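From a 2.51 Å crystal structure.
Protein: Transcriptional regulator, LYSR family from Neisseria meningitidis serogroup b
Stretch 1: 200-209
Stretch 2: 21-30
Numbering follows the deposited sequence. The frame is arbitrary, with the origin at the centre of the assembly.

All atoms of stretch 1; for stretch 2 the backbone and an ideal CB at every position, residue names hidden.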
# COMPACT_ATOMS: atom_id res chain seq x y z
N ASN B 200 -22.96 11.60 -7.29
CA ASN B 200 -21.99 11.80 -8.35
C ASN B 200 -20.65 11.10 -8.05
O ASN B 200 -19.99 10.65 -8.98
CB ASN B 200 -21.84 13.28 -8.69
CG ASN B 200 -20.94 13.54 -9.86
OD1 ASN B 200 -21.17 13.10 -11.00
ND2 ASN B 200 -19.85 14.19 -9.57
N PHE B 201 -20.28 10.96 -6.76
CA PHE B 201 -19.05 10.25 -6.40
C PHE B 201 -19.18 8.76 -6.75
O PHE B 201 -18.22 8.15 -7.21
CB PHE B 201 -18.69 10.42 -4.91
CG PHE B 201 -17.34 9.84 -4.55
CD1 PHE B 201 -16.18 10.33 -5.14
CD2 PHE B 201 -17.23 8.82 -3.61
CE1 PHE B 201 -14.93 9.79 -4.79
CE2 PHE B 201 -15.98 8.29 -3.26
CZ PHE B 201 -14.84 8.77 -3.87
N CYS B 202 -20.39 8.19 -6.58
CA CYS B 202 -20.68 6.80 -6.91
C CYS B 202 -20.69 6.56 -8.40
O CYS B 202 -20.19 5.52 -8.85
CB CYS B 202 -21.98 6.35 -6.27
SG CYS B 202 -22.00 6.53 -4.47
N GLN B 203 -21.21 7.52 -9.19
CA GLN B 203 -21.19 7.39 -10.64
C GLN B 203 -19.78 7.53 -11.22
O GLN B 203 -19.48 6.89 -12.22
CB GLN B 203 -22.27 8.22 -11.37
CG GLN B 203 -22.12 9.73 -11.32
CD GLN B 203 -23.31 10.42 -11.95
OE1 GLN B 203 -23.61 10.26 -13.14
NE2 GLN B 203 -24.01 11.23 -11.16
N ILE B 204 -18.88 8.29 -10.53
CA ILE B 204 -17.46 8.45 -10.88
C ILE B 204 -16.76 7.11 -10.64
O ILE B 204 -16.06 6.64 -11.54
CB ILE B 204 -16.80 9.64 -10.12
CG1 ILE B 204 -17.25 11.01 -10.72
CG2 ILE B 204 -15.26 9.55 -10.09
CD1 ILE B 204 -17.00 12.28 -9.79
N ILE B 205 -16.98 6.47 -9.46
CA ILE B 205 -16.41 5.16 -9.10
C ILE B 205 -16.79 4.11 -10.17
O ILE B 205 -15.93 3.35 -10.61
CB ILE B 205 -16.87 4.72 -7.67
CG1 ILE B 205 -16.20 5.55 -6.54
CG2 ILE B 205 -16.68 3.21 -7.45
CD1 ILE B 205 -16.91 5.37 -5.10
N ARG B 206 -18.09 4.09 -10.59
CA ARG B 206 -18.61 3.15 -11.59
C ARG B 206 -18.04 3.37 -12.99
O ARG B 206 -17.56 2.41 -13.59
CB ARG B 206 -20.15 3.13 -11.60
CG ARG B 206 -20.76 2.40 -10.41
CD ARG B 206 -22.27 2.19 -10.59
NE ARG B 206 -23.00 3.45 -10.64
CZ ARG B 206 -23.53 4.07 -9.59
NH1 ARG B 206 -23.45 3.53 -8.38
NH2 ARG B 206 -24.16 5.24 -9.75
N GLU B 207 -18.07 4.62 -13.50
CA GLU B 207 -17.53 4.96 -14.82
C GLU B 207 -16.05 4.63 -14.90
O GLU B 207 -15.61 4.08 -15.91
CB GLU B 207 -17.74 6.44 -15.19
CG GLU B 207 -19.18 6.80 -15.52
CD GLU B 207 -19.47 8.28 -15.71
OE1 GLU B 207 -18.76 9.13 -15.13
OE2 GLU B 207 -20.47 8.59 -16.41
N ARG B 208 -15.30 4.95 -13.83
CA ARG B 208 -13.86 4.71 -13.75
C ARG B 208 -13.52 3.23 -13.68
O ARG B 208 -12.63 2.79 -14.38
CB ARG B 208 -13.22 5.46 -12.57
CG ARG B 208 -12.97 6.93 -12.83
CD ARG B 208 -12.00 7.51 -11.81
NE ARG B 208 -11.19 8.57 -12.41
CZ ARG B 208 -9.99 8.39 -12.95
NH1 ARG B 208 -9.43 7.18 -12.96
NH2 ARG B 208 -9.33 9.41 -13.48
N GLY B 209 -14.24 2.51 -12.82
CA GLY B 209 -14.04 1.08 -12.63
C GLY B 209 -14.31 0.29 -13.90
O GLY B 209 -13.45 -0.47 -14.35
N UNK B 21 -7.05 1.22 -4.83
CA UNK B 21 -6.56 1.28 -6.20
C UNK B 21 -7.46 2.07 -7.14
O UNK B 21 -6.95 2.81 -7.99
CB UNK B 21 -6.39 -0.14 -6.74
N UNK B 22 -8.79 1.94 -6.98
CA UNK B 22 -9.77 2.67 -7.79
C UNK B 22 -10.40 3.86 -7.06
O UNK B 22 -10.84 4.82 -7.71
CB UNK B 22 -10.88 1.71 -8.24
N UNK B 23 -10.43 3.82 -5.71
CA UNK B 23 -11.00 4.86 -4.87
C UNK B 23 -10.17 6.13 -4.81
O UNK B 23 -10.74 7.22 -4.81
CB UNK B 23 -11.19 4.32 -3.45
N UNK B 24 -8.83 6.00 -4.75
CA UNK B 24 -7.92 7.16 -4.73
C UNK B 24 -8.02 7.99 -6.03
O UNK B 24 -8.31 9.17 -5.90
CB UNK B 24 -6.48 6.69 -4.53
N UNK B 25 -7.89 7.42 -7.27
CA UNK B 25 -8.10 8.25 -8.47
C UNK B 25 -9.55 8.74 -8.66
O UNK B 25 -9.75 9.73 -9.35
CB UNK B 25 -7.68 7.45 -9.71
N UNK B 26 -10.54 8.07 -8.02
CA UNK B 26 -11.95 8.49 -8.07
C UNK B 26 -12.09 9.81 -7.31
O UNK B 26 -12.80 10.71 -7.77
CB UNK B 26 -12.87 7.42 -7.48
N UNK B 27 -11.35 9.95 -6.18
CA UNK B 27 -11.28 11.16 -5.36
C UNK B 27 -10.58 12.28 -6.13
O UNK B 27 -10.99 13.43 -6.03
CB UNK B 27 -10.55 10.88 -4.05
N UNK B 28 -9.55 11.91 -6.90
CA UNK B 28 -8.76 12.82 -7.73
C UNK B 28 -9.52 13.45 -8.88
O UNK B 28 -9.14 14.52 -9.35
CB UNK B 28 -7.55 12.07 -8.29
N UNK B 29 -10.59 12.76 -9.35
CA UNK B 29 -11.48 13.21 -10.44
C UNK B 29 -12.61 14.06 -9.85
O UNK B 29 -12.95 15.10 -10.41
CB UNK B 29 -12.05 12.02 -11.21
N UNK B 30 -13.17 13.61 -8.72
CA UNK B 30 -14.24 14.29 -7.98
C UNK B 30 -13.81 15.68 -7.49
O UNK B 30 -14.56 16.64 -7.63
CB UNK B 30 -14.67 13.43 -6.79

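Position 21 has nothing of stretch 1 within reach of its CB, so the contact sets little limit there; it is Asp 21.

At position 22 the CA-to-CB bond points toward the other helix, and the ideal CB lies 5.4 Å from Gly 209 CA. With no side chain at Gly 209 and the aliphatic Ile 205 nearby, a large apolar or aromatic group would suit. The residue is Trp 22, whose CZ3 packs 3.5 Å from Ile 205 CG2.

Position 23 points sideways, its CB beyond contact, so a residue that touches must extend; Leu, Met or Ile could reach the apolar side chains of Phe 201 and Ile 205. Leu 23 does so, its CD1 lying 3.7 Å from Phe 201 CZ and 3.8 Å from Ile 205 CD1. Position 24 points away and is unconstrained by stretch 1; it holds selenomethionine, Met 24.

The N of position 25 makes no bond to the preceding turn, and the helix kinks here. A phi of -67° also permits proline, as it does other small residues. The residue is Pro 25, whose O lies over one face of the Arg 208 guanidinium.

Position 26 is the tightest: its CA lies 5.7 Å from Ile 205 CA. The ideal CB is already 3.9 Å from Ile 205 CG1, 4.1 Å from Ile 204 CG2 and 4.1 Å from Phe 201 CE1. A small residue, Ala, Gly or Ser, is favoured. Ala 26 fills the site with its methyl alone.

Position 27 points away, yet the ideal CB is 4.6 Å from Phe 201 CE1, so a flexible apolar chain could flank that ring. Selenomethionine Met 27 places CG 3.9 Å from Phe 201 CZ, and Phe 201 sits as a knob among Leu 23, Ala 26, Met 27 and position 30. Position 28 meets nothing and is Gly 28.

Position 29 points toward Arg 208, whose NE is 3.8 Å from the ideal CB. The positive charge invites an acid, with Gln a neutral alternative. Glu 29 forms a salt bridge, Arg 208 NE to Glu 29 OE1 at 3.0 Å, whose hydrogen bond is weak at 128°.

Position 30 also points toward stretch 1, its ideal CB 3.8 Å from Phe 201 CD1 and 4.0 Å from Ile 204 CD1. Leu, Met or an aromatic would suit. Phe 30 turns its face to the edge of Phe 201, planes at 82°.

Stretch 2 21-30: DWLMPAMGEF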
# COMPACT_ATOMS: atom_id res chain seq x y z
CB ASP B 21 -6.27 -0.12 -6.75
CG ASP B 21 -4.99 -0.75 -6.22
OD1 ASP B 21 -4.25 -0.07 -5.46
OD2 ASP B 21 -4.72 -1.93 -6.56
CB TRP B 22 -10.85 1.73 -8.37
CG TRP B 22 -11.45 0.79 -7.37
CD1 TRP B 22 -11.10 -0.51 -7.17
CD2 TRP B 22 -12.51 1.07 -6.46
NE1 TRP B 22 -11.89 -1.06 -6.19
CE2 TRP B 22 -12.76 -0.11 -5.73
CE3 TRP B 22 -13.28 2.21 -6.18
CZ2 TRP B 22 -13.73 -0.18 -4.73
CZ3 TRP B 22 -14.23 2.15 -5.17
CH2 TRP B 22 -14.46 0.96 -4.47
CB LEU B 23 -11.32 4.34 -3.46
CG LEU B 23 -12.27 5.20 -2.61
CD1 LEU B 23 -13.64 5.30 -3.25
CD2 LEU B 23 -12.39 4.64 -1.21
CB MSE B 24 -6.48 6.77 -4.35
CG MSE B 24 -6.35 6.15 -2.95
SE MSE B 24 -7.15 7.19 -1.49
CE MSE B 24 -8.88 6.25 -1.26
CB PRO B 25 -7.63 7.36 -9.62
CG PRO B 25 -7.69 5.99 -9.12
CD PRO B 25 -7.53 6.03 -7.64
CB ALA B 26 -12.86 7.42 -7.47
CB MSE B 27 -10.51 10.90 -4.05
CG MSE B 27 -11.33 10.19 -3.00
SE MSE B 27 -10.26 9.84 -1.39
CE MSE B 27 -10.26 11.65 -0.59
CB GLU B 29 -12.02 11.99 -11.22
CG GLU B 29 -12.75 12.34 -12.51
CD GLU B 29 -13.16 11.15 -13.36
OE1 GLU B 29 -12.33 10.70 -14.18
OE2 GLU B 29 -14.29 10.66 -13.19
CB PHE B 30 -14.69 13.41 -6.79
CG PHE B 30 -15.72 14.02 -5.87
CD1 PHE B 30 -15.32 14.77 -4.76
CD2 PHE B 30 -17.07 13.80 -6.07
CE1 PHE B 30 -16.27 15.34 -3.91
CE2 PHE B 30 -18.02 14.35 -5.20
CZ PHE B 30 -17.61 15.13 -4.14
O HOH W 1 -10.42 4.52 -11.15
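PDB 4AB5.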